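Local coordinates for protein phosphatidylserine synthase (Haemophilus influenzae, PDB 3HSI) that belongs to the phospholipase D superfamily of enzymes, with two PLD-type sequence regions in a single chain, at residues Trp91-Ala94 and Gln95-Leu98; Ala181-Ala184 and Asp185-Asn189; Phe190-Asp193 and Tyr194-Phe198; Arg220-Arg223 and Lys224-Gln228. All coordinates share one frame; numbering follows the deposited sequence.

Contact 1. Residues Trp91-Ala94 and Gln95-Leu98; sequences WHRA and QRNL
The side-chain amide of Gln95 stands over one face of the Trp91 indole, its plane turned 77° from that of the rings, so that the amide meets the face steeply instead of stacking flat on it. Gln95 reaches this place with an extended chain beyond CG, while the indole leaves the backbone with CG anti to N (chi1 164°). At its edge the indole is fixed by NE1, which bonds to Thr212. Next to the pair the chain turns sharply: Gln95 N donates to His92 O over 3.1 Å, and the angles of Arg93 and Ala94 make residues 92-95 a type I beta turn. The turn carries the chain away from the end of strand 84-90.

Arg93 and Arg96 come together on another side of the turn, their chains crossing at about a right angle. Arg93 CD lies 3.5 Å from Arg96 NH2 and over one face of that guanidinium, off centre. Because Arg93 bends at chi2 (60°), its own head group swings on toward Leu98, and Arg93 NH2 is 3.3 Å from Leu98 CD2. Each arginine has partners of its own: Arg96 NE forms a salt bridge with Glu136, and Arg93 NH2 bonds to Gln61 while the group makes a cation-pi contact with Tyr59. Arg96 NH1 also donates to Asn97 O at 3.3 Å.

Arg93 NE and Arg96 NH2, like charges, are 4.2 Å apart. Glu136 probably offsets the charge of Arg96, and what Arg93 lays on the guanidinium face is its aliphatic CD, not its own head group.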
loop_
_atom_site.group_PDB
_atom_site.type_symbol
_atom_site.label_atom_id
_atom_site.label_comp_id
_atom_site.label_asym_id
_atom_site.label_seq_id
_atom_site.Cartn_x
_atom_site.Cartn_y
_atom_site.Cartn_z
ATOM N N TRP C 91 14.913 8.363 -5.869
ATOM C CA TRP C 91 15.126 7.846 -7.208
ATOM C C TRP C 91 13.987 8.196 -8.194
ATOM O O TRP C 91 14.276 8.708 -9.264
ATOM C CB TRP C 91 15.318 6.354 -7.116
ATOM C CG TRP C 91 15.181 5.590 -8.383
ATOM C CD1 TRP C 91 14.047 4.936 -8.849
ATOM C CD2 TRP C 91 16.214 5.330 -9.338
ATOM N NE1 TRP C 91 14.326 4.307 -10.035
ATOM C CE2 TRP C 91 15.642 4.524 -10.359
ATOM C CE3 TRP C 91 17.564 5.692 -9.429
ATOM C CZ2 TRP C 91 16.381 4.082 -11.476
ATOM C CZ3 TRP C 91 18.314 5.248 -10.544
ATOM C CH2 TRP C 91 17.705 4.450 -11.550
ATOM N N HIS C 92 12.724 7.932 -7.832
ATOM C CA HIS C 92 11.580 8.214 -8.728
ATOM C C HIS C 92 11.372 9.731 -8.942
ATOM O O HIS C 92 11.178 10.207 -10.059
ATOM C CB HIS C 92 10.285 7.631 -8.163
ATOM C CG HIS C 92 10.341 6.165 -7.884
ATOM N ND1 HIS C 92 10.294 5.213 -8.885
ATOM C CD2 HIS C 92 10.405 5.484 -6.715
ATOM C CE1 HIS C 92 10.343 4.009 -8.345
ATOM N NE2 HIS C 92 10.416 4.144 -7.032
ATOM N N ARG C 93 11.444 10.492 -7.861
ATOM C CA ARG C 93 11.211 11.924 -7.927
ATOM C C ARG C 93 12.227 12.611 -8.833
ATOM O O ARG C 93 11.872 13.532 -9.579
ATOM C CB ARG C 93 11.149 12.539 -6.515
ATOM C CG ARG C 93 10.935 14.042 -6.469
ATOM C CD ARG C 93 9.616 14.479 -7.140
ATOM N NE ARG C 93 9.490 15.934 -7.063
ATOM C CZ ARG C 93 10.147 16.789 -7.850
ATOM N NH1 ARG C 93 10.973 16.338 -8.809
ATOM N NH2 ARG C 93 9.975 18.100 -7.690
ATOM N N ALA C 94 13.462 12.127 -8.819
ATOM C CA ALA C 94 14.527 12.729 -9.641
ATOM C C ALA C 94 14.389 12.493 -11.158
ATOM O O ALA C 94 15.063 13.147 -11.945
ATOM C CB ALA C 94 15.916 12.264 -9.153
ATOM N N GLN C 95 13.513 11.566 -11.553
ATOM C CA GLN C 95 13.441 11.149 -12.938
ATOM C C GLN C 95 12.072 11.371 -13.573
ATOM O O GLN C 95 11.721 10.727 -14.539
ATOM C CB GLN C 95 13.879 9.691 -13.073
ATOM C CG GLN C 95 15.324 9.492 -12.649
ATOM C CD GLN C 95 15.768 8.057 -12.719
ATOM O OE1 GLN C 95 15.560 7.278 -11.782
ATOM N NE2 GLN C 95 16.417 7.697 -13.819
ATOM N N ARG C 96 11.310 12.296 -13.033
ATOM C CA ARG C 96 10.072 12.690 -13.678
ATOM C C ARG C 96 9.931 14.194 -13.577
ATOM O O ARG C 96 10.596 14.814 -12.768
ATOM C CB ARG C 96 8.881 11.990 -13.033
ATOM C CG ARG C 96 8.541 12.492 -11.643
ATOM C CD ARG C 96 7.321 11.766 -11.112
ATOM N NE ARG C 96 7.114 11.963 -9.677
ATOM C CZ ARG C 96 6.589 13.056 -9.126
ATOM N NH1 ARG C 96 6.236 14.091 -9.874
ATOM N NH2 ARG C 96 6.433 13.117 -7.815
ATOM N N ASN C 97 9.079 14.758 -14.424
ATOM C CA ASN C 97 8.628 16.160 -14.309
ATOM C C ASN C 97 7.456 16.318 -13.345
ATOM O O ASN C 97 6.967 15.337 -12.786
ATOM C CB ASN C 97 8.224 16.677 -15.684
ATOM C CG ASN C 97 9.354 16.609 -16.659
ATOM O OD1 ASN C 97 10.463 17.067 -16.361
ATOM N ND2 ASN C 97 9.103 16.018 -17.826
ATOM N N LEU C 98 6.993 17.544 -13.157
ATOM C CA LEU C 98 5.950 17.806 -12.160
ATOM C C LEU C 98 4.532 17.480 -12.668
ATOM O O LEU C 98 4.335 17.294 -13.872
ATOM C CB LEU C 98 6.059 19.247 -11.644
ATOM C CG LEU C 98 7.352 19.547 -10.868
ATOM C CD1 LEU C 98 7.589 21.054 -10.813
ATOM C CD2 LEU C 98 7.314 18.957 -9.462
HETATM O O HOH W 1 12.977 15.590 -11.786
#

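Contact 2. Residues Ala181-Ala184 and Asp185-Asn189; sequences AELA and DSMVN
Asp185 N donates to Ala181 O over 2.8 Å, one of four i to i+4 bonds that establish the opening turns of the alpha-helix 181-195. Ser186 N donates to Glu182 O at 3.0 Å and Met187 N, of a selenomethionine, donates to Leu183 O at the same distance. The straightest of the four runs from Val188 N to Ala184 O, 3.1 Å long with an N-H...O angle of 178°. Ala184 O also receives a weak second bond from Met187 N, bent to 121°, so this one carbonyl faces two amides.

The polar side chains leave the helix for other parts of the fold. Asp185 OD1 makes a salt bridge to Arg52, and both oxygens of the Glu182 carboxylate are held, OE1 by Ser236 and OE2 by the backbone N of Lys235. Ser186 OG, anti to its backbone N (chi1 176°), is directed to Ser233 O. Polar links thus tie one side of the helix to strand 52-56 and another to the 233-236 loop. Apolar residues of the helix face the sheets: Ala184 and Val188 meet Val147, which belongs to the PLD motif region, and Leu183 packs on Leu395.

Along the helix itself, apolar contact is modest. Leu183 CD1 approaches Met187 CG to 4.2 Å, while that same CG lies closer, at 3.3 Å, to Leu183 O.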
loop_
_atom_site.group_PDB
_atom_site.type_symbol
_atom_site.label_atom_id
_atom_site.label_comp_id
_atom_site.label_asym_id
_atom_site.label_seq_id
_atom_site.Cartn_x
_atom_site.Cartn_y
_atom_site.Cartn_z
ATOM N N ALA C 181 30.255 16.596 16.508
ATOM C CA ALA C 181 31.011 15.600 15.726
ATOM C C ALA C 181 30.424 14.183 15.786
ATOM O O ALA C 181 30.374 13.474 14.774
ATOM C CB ALA C 181 32.471 15.593 16.168
ATOM N N GLU C 182 29.990 13.772 16.968
ATOM C CA GLU C 182 29.530 12.405 17.166
ATOM C C GLU C 182 28.142 12.220 16.513
ATOM O O GLU C 182 27.864 11.165 15.921
ATOM C CB GLU C 182 29.484 12.075 18.669
ATOM C CG GLU C 182 30.248 10.828 19.087
ATOM C CD GLU C 182 29.517 9.973 20.186
ATOM O OE1 GLU C 182 29.890 10.123 21.374
ATOM O OE2 GLU C 182 28.590 9.155 19.862
ATOM N N LEU C 183 27.286 13.243 16.590
ATOM C CA LEU C 183 26.024 13.197 15.845
ATOM C C LEU C 183 26.305 13.174 14.329
ATOM O O LEU C 183 25.715 12.375 13.584
ATOM C CB LEU C 183 25.079 14.384 16.191
ATOM C CG LEU C 183 23.714 14.307 15.437
ATOM C CD1 LEU C 183 22.983 13.035 15.780
ATOM C CD2 LEU C 183 22.761 15.470 15.687
ATOM N N ALA C 184 27.224 14.024 13.879
ATOM C CA ALA C 184 27.556 14.056 12.466
ATOM C C ALA C 184 28.067 12.683 12.022
ATOM O O ALA C 184 27.580 12.132 11.041
ATOM C CB ALA C 184 28.571 15.174 12.136
ATOM N N ASP C 185 29.024 12.128 12.760
ATOM C CA ASP C 185 29.572 10.799 12.414
ATOM C C ASP C 185 28.453 9.744 12.381
ATOM O O ASP C 185 28.431 8.904 11.524
ATOM C CB ASP C 185 30.638 10.383 13.400
ATOM C CG ASP C 185 31.930 11.174 13.239
ATOM O OD1 ASP C 185 32.103 11.916 12.224
ATOM O OD2 ASP C 185 32.779 11.060 14.145
ATOM N N SER C 186 27.496 9.834 13.287
ATOM C CA SER C 186 26.419 8.836 13.346
ATOM C C SER C 186 25.529 8.898 12.116
ATOM O O SER C 186 25.078 7.869 11.616
ATOM C CB SER C 186 25.561 9.069 14.591
ATOM O OG SER C 186 24.465 8.175 14.602
HETATM N N MSE C 187 25.272 10.114 11.638
HETATM C CA MSE C 187 24.406 10.302 10.496
HETATM C C MSE C 187 25.050 9.834 9.157
HETATM O O MSE C 187 24.432 9.093 8.356
HETATM C CB MSE C 187 23.900 11.746 10.487
HETATM C CG MSE C 187 22.992 11.979 11.702
HETATM SE SE MSE C 187 22.009 13.635 11.592
HETATM C CE MSE C 187 20.409 12.893 10.711
ATOM N N VAL C 188 26.307 10.196 8.982
ATOM C CA VAL C 188 27.095 9.745 7.853
ATOM C C VAL C 188 27.276 8.212 7.860
ATOM O O VAL C 188 27.254 7.592 6.813
ATOM C CB VAL C 188 28.488 10.425 7.880
ATOM C CG1 VAL C 188 29.466 9.750 6.889
ATOM C CG2 VAL C 188 28.334 11.939 7.661
ATOM N N ASN C 189 27.490 7.623 9.037
ATOM C CA ASN C 189 27.579 6.172 9.144
ATOM C C ASN C 189 26.288 5.468 8.686
ATOM O O ASN C 189 26.340 4.466 7.964
ATOM C CB ASN C 189 27.977 5.743 10.544
ATOM C CG ASN C 189 29.452 5.957 10.815
ATOM O OD1 ASN C 189 30.255 6.087 9.900
ATOM N ND2 ASN C 189 29.820 5.961 12.081
#

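Contact 3. Residues Phe190-Asp193 and Tyr194-Phe198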
loop_
_atom_site.group_PDB
_atom_site.type_symbol
_atom_site.label_atom_id
_atom_site.label_comp_id
_atom_site.label_asym_id
_atom_site.label_seq_id
_atom_site.Cartn_x
_atom_site.Cartn_y
_atom_site.Cartn_z
ATOM N N PHE C 190 25.147 6.023 9.071
ATOM C CA PHE C 190 23.837 5.474 8.673
ATOM C C PHE C 190 23.708 5.493 7.159
ATOM O O PHE C 190 23.271 4.515 6.520
ATOM C CB PHE C 190 22.681 6.272 9.328
ATOM C CG PHE C 190 21.315 5.780 8.934
ATOM C CD1 PHE C 190 20.793 4.621 9.486
ATOM C CD2 PHE C 190 20.582 6.432 7.949
ATOM C CE1 PHE C 190 19.532 4.139 9.084
ATOM C CE2 PHE C 190 19.310 5.945 7.540
ATOM C CZ PHE C 190 18.798 4.814 8.107
ATOM N N ILE C 191 24.113 6.621 6.586
ATOM C CA ILE C 191 24.023 6.833 5.158
ATOM C C ILE C 191 24.890 5.818 4.439
ATOM O O ILE C 191 24.401 5.119 3.549
ATOM C CB ILE C 191 24.403 8.275 4.773
ATOM C CG1 ILE C 191 23.281 9.231 5.248
ATOM C CG2 ILE C 191 24.643 8.398 3.271
ATOM C CD1 ILE C 191 23.696 10.671 5.184
ATOM N N ASN C 192 26.157 5.720 4.848
ATOM C CA ASN C 192 27.071 4.786 4.224
ATOM C C ASN C 192 26.658 3.343 4.461
ATOM O O ASN C 192 26.607 2.574 3.512
ATOM C CB ASN C 192 28.503 4.972 4.729
ATOM C CG ASN C 192 29.263 6.011 3.956
ATOM O OD1 ASN C 192 29.754 5.736 2.866
ATOM N ND2 ASN C 192 29.404 7.202 4.527
ATOM N N ASP C 193 26.354 3.000 5.717
ATOM C CA ASP C 193 26.058 1.627 6.131
ATOM C C ASP C 193 24.705 1.139 5.689
ATOM O O ASP C 193 24.582 -0.030 5.349
ATOM C CB ASP C 193 26.131 1.457 7.660
ATOM C CG ASP C 193 27.533 1.643 8.209
ATOM O OD1 ASP C 193 28.492 1.852 7.426
ATOM O OD2 ASP C 193 27.696 1.587 9.446
ATOM N N TYR C 194 23.688 2.003 5.723
ATOM C CA TYR C 194 22.323 1.557 5.435
ATOM C C TYR C 194 21.661 2.126 4.172
ATOM O O TYR C 194 21.055 1.377 3.408
ATOM C CB TYR C 194 21.419 1.776 6.648
ATOM C CG TYR C 194 21.752 0.833 7.780
ATOM C CD1 TYR C 194 21.463 -0.534 7.669
ATOM C CD2 TYR C 194 22.372 1.293 8.938
ATOM C CE1 TYR C 194 21.794 -1.423 8.668
ATOM C CE2 TYR C 194 22.700 0.398 9.985
ATOM C CZ TYR C 194 22.417 -0.955 9.824
ATOM O OH TYR C 194 22.718 -1.850 10.810
ATOM N N LEU C 195 21.761 3.430 3.949
ATOM C CA LEU C 195 21.074 4.026 2.807
ATOM C C LEU C 195 21.745 3.697 1.491
ATOM O O LEU C 195 21.069 3.307 0.558
ATOM C CB LEU C 195 20.920 5.546 2.948
ATOM C CG LEU C 195 19.758 6.035 3.788
ATOM C CD1 LEU C 195 19.659 7.561 3.672
ATOM C CD2 LEU C 195 18.457 5.377 3.342
ATOM N N LEU C 196 23.070 3.878 1.437
ATOM C CA LEU C 196 23.855 3.663 0.241
ATOM C C LEU C 196 24.161 2.201 -0.051
ATOM O O LEU C 196 25.314 1.805 -0.097
ATOM C CB LEU C 196 25.181 4.423 0.329
ATOM C CG LEU C 196 25.269 5.889 -0.056
ATOM C CD1 LEU C 196 26.753 6.250 -0.097
ATOM C CD2 LEU C 196 24.631 6.111 -1.413
ATOM N N ASP C 197 23.140 1.401 -0.288
ATOM C CA ASP C 197 23.362 0.055 -0.781
ATOM C C ASP C 197 23.304 0.012 -2.310
ATOM O O ASP C 197 22.229 0.145 -2.930
ATOM C CB ASP C 197 22.335 -0.890 -0.172
ATOM C CG ASP C 197 22.472 -2.304 -0.690
ATOM O OD1 ASP C 197 23.447 -2.610 -1.412
ATOM O OD2 ASP C 197 21.579 -3.126 -0.386
ATOM N N PHE C 198 24.454 -0.242 -2.915
ATOM C CA PHE C 198 24.580 -0.151 -4.354
ATOM C C PHE C 198 23.933 -1.282 -5.162
ATOM O O PHE C 198 23.925 -1.245 -6.372
ATOM C CB PHE C 198 26.045 0.122 -4.764
ATOM C CG PHE C 198 26.544 1.475 -4.291
ATOM C CD1 PHE C 198 26.010 2.649 -4.814
ATOM C CD2 PHE C 198 27.541 1.574 -3.309
ATOM C CE1 PHE C 198 26.476 3.923 -4.360
ATOM C CE2 PHE C 198 27.995 2.813 -2.859
ATOM C CZ PHE C 198 27.464 3.985 -3.390
#
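Phe190 and Tyr194 are packed closely one turn apart. Tyr194 CB sits over one face of the Phe190 ring, 4.2 Å from its centroid and 23° off the normal, a CH-pi contact. The two rings themselves meet obliquely, with planes at 39° and Phe190 CD1 3.7 Å from Tyr194 CD2. Phe190 CE2 also touches Leu195 CG at 3.8 Å. The ring is placed for both contacts by its first torsion, which sets CG anti to the backbone N (chi1 179°), and it stacks further with Tyr232. Ile191 and Leu195 lie buried against strands 52-56 and 84-90.

Here helix 181-195 ends by widening into a pi-type turn. Phe190 O accepts two amides, Tyr194 N at 2.7 Å and Leu195 N at 3.2 Å, and Ile191 O accepts Leu196 N, five residues on, at 2.8 Å. Leu196 then leaves the helix as the centre of an inverse gamma turn.

The outer side is looser. Asp193 is exposed; its CB lies 4.0 Å from Tyr194 CD2, while its carboxylate leads away. Asn192 reaches Leu196 only distantly, Asn192 OD1 to Leu196 CD1 at 4.2 Å, and its ND2 bonds to Tyr54 OH and to Val188 O.

Contact 4. Residues Arg220-Arg223 and Lys224-Gln228; sequences RAYR and KDLAQ
Tyr222 and Leu226 run alongside each other, one turn apart, with their ends toward the same region. Both have CG anti to the backbone N, at chi1 169° for the tyrosine and -174° for the leucine, and this shared torsion, together with the i to i+4 spacing, brings the two chains into line. Contact is made at their far ends: Leu226 CD2 is 3.9 Å from Tyr222 OH and 4.1 Å from Tyr222 CZ, meeting the ring obliquely, so it is the phenol end that rests against the methyl group. The hydroxyl probably bonds to Leu195 O. Leu226 packs on Phe250 and Leu252 of strand 245-252 and on helix 181-195, while Tyr222 lies against Asp197, Ala200 and Val201.

Helix 216-229 is a regular alpha-helix here, with four i to i+4 bonds crossing the contact. Leu226 N reaches Tyr222 O at 2.9 Å and Ala227 N reaches Arg223 O at 2.8 Å; Ala227 CB is also close to that backbone oxygen, 3.3 Å from Arg223 O. Lys224 N and Asp225 N repeat the pattern with Arg220 O and Ala221 O.

Arg223 departs on a different bearing from the Tyr222-Leu226 pair. Its chain is extended from CG to NE and its head bonds through NH1 to the backbone oxygens of Ile132 and Leu389, so that one nitrogen donates to two carbonyls. Asp225 is exposed: its CB lies 3.3 Å from Ala221 O, yet its carboxylate leads away. Arg220 packs on Ala254 of the second subunit, and Lys224 on Ser255 of that subunit.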
loop_
_atom_site.group_PDB
_atom_site.type_symbol
_atom_site.label_atom_id
_atom_site.label_comp_id
_atom_site.label_asym_id
_atom_site.label_seq_id
_atom_site.Cartn_x
_atom_site.Cartn_y
_atom_site.Cartn_z
ATOM N N ARG C 220 12.983 -4.223 -3.986
ATOM C CA ARG C 220 12.271 -5.015 -3.002
ATOM C C ARG C 220 13.173 -5.508 -1.880
ATOM O O ARG C 220 12.900 -5.242 -0.727
ATOM C CB ARG C 220 11.586 -6.232 -3.657
ATOM C CG ARG C 220 10.099 -6.137 -3.749
ATOM C CD ARG C 220 9.456 -7.507 -4.137
ATOM N NE ARG C 220 9.855 -7.929 -5.482
ATOM C CZ ARG C 220 9.405 -7.374 -6.609
ATOM N NH1 ARG C 220 9.851 -7.808 -7.779
ATOM N NH2 ARG C 220 8.503 -6.392 -6.567
ATOM N N ALA C 221 14.216 -6.265 -2.209
ATOM C CA ALA C 221 15.186 -6.716 -1.202
ATOM C C ALA C 221 15.821 -5.555 -0.404
ATOM O O ALA C 221 16.087 -5.660 0.792
ATOM C CB ALA C 221 16.287 -7.562 -1.861
ATOM N N TYR C 222 16.069 -4.446 -1.062
ATOM C CA TYR C 222 16.656 -3.305 -0.348
ATOM C C TYR C 222 15.693 -2.720 0.676
ATOM O O TYR C 222 16.105 -2.379 1.766
ATOM C CB TYR C 222 17.010 -2.231 -1.337
ATOM C CG TYR C 222 17.396 -0.900 -0.777
ATOM C CD1 TYR C 222 18.598 -0.724 -0.114
ATOM C CD2 TYR C 222 16.583 0.227 -1.000
ATOM C CE1 TYR C 222 18.980 0.556 0.356
ATOM C CE2 TYR C 222 16.953 1.484 -0.562
ATOM C CZ TYR C 222 18.158 1.650 0.106
ATOM O OH TYR C 222 18.524 2.909 0.544
ATOM N N ARG C 223 14.421 -2.590 0.297
ATOM C CA ARG C 223 13.420 -1.967 1.170
ATOM C C ARG C 223 13.286 -2.858 2.385
ATOM O O ARG C 223 13.361 -2.395 3.519
ATOM C CB ARG C 223 12.052 -1.842 0.460
ATOM C CG ARG C 223 10.924 -1.320 1.335
ATOM C CD ARG C 223 9.566 -1.280 0.568
ATOM N NE ARG C 223 8.463 -0.974 1.485
ATOM C CZ ARG C 223 8.056 0.246 1.823
ATOM N NH1 ARG C 223 8.632 1.328 1.328
ATOM N NH2 ARG C 223 7.087 0.378 2.702
ATOM N N LYS C 224 13.099 -4.148 2.128
ATOM C CA LYS C 224 12.922 -5.121 3.189
ATOM C C LYS C 224 14.095 -5.119 4.173
ATOM O O LYS C 224 13.902 -5.142 5.383
ATOM C CB LYS C 224 12.712 -6.499 2.593
ATOM C CG LYS C 224 11.990 -7.439 3.525
ATOM C CD LYS C 224 11.432 -8.573 2.714
ATOM C CE LYS C 224 11.430 -9.854 3.484
ATOM N NZ LYS C 224 12.795 -10.399 3.464
ATOM N N ASP C 225 15.305 -5.059 3.646
ATOM C CA ASP C 225 16.488 -5.039 4.490
ATOM C C ASP C 225 16.575 -3.750 5.306
ATOM O O ASP C 225 16.832 -3.790 6.498
ATOM C CB ASP C 225 17.764 -5.253 3.647
ATOM C CG ASP C 225 19.012 -5.471 4.503
ATOM O OD1 ASP C 225 18.960 -6.216 5.500
ATOM O OD2 ASP C 225 20.070 -4.913 4.181
ATOM N N LEU C 226 16.339 -2.613 4.668
ATOM C CA LEU C 226 16.425 -1.325 5.353
ATOM C C LEU C 226 15.338 -1.177 6.436
ATOM O O LEU C 226 15.608 -0.709 7.548
ATOM C CB LEU C 226 16.330 -0.210 4.327
ATOM C CG LEU C 226 16.542 1.226 4.817
ATOM C CD1 LEU C 226 17.941 1.436 5.366
ATOM C CD2 LEU C 226 16.265 2.145 3.670
ATOM N N ALA C 227 14.118 -1.630 6.111
ATOM C CA ALA C 227 13.001 -1.575 7.027
ATOM C C ALA C 227 13.321 -2.393 8.279
ATOM O O ALA C 227 13.008 -1.986 9.389
ATOM C CB ALA C 227 11.712 -2.117 6.362
ATOM N N GLN C 228 13.940 -3.557 8.116
ATOM C CA GLN C 228 14.181 -4.361 9.302
ATOM C C GLN C 228 15.477 -4.029 10.024
ATOM O O GLN C 228 15.573 -4.256 11.221
ATOM C CB GLN C 228 14.046 -5.860 9.012
ATOM C CG GLN C 228 15.171 -6.514 8.296
ATOM C CD GLN C 228 14.974 -8.046 8.248
ATOM O OE1 GLN C 228 14.080 -8.577 8.917
ATOM N NE2 GLN C 228 15.798 -8.748 7.457
#

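How the contacts relate
Contacts 2 and 3 are consecutive parts of helix 181-195, their centres 13 Å apart, the first near its start and the second at its end. Contact 3 is joined to contact 4, whose centre is 12 Å away: Leu195 O and Tyr222 OH are 2.6 Å apart, a probable hydrogen bond, and Tyr194 O packs on Leu226 CD1 at 3.7 Å. Contact 1 stands apart, its nearest atoms about 8 Å from contact 4 and about 17 Å from contact 2. The PLD motif region, residues 137-163, is met by contact 2 through Val147 and by contact 3 through Val143, so both flank that part of the fold.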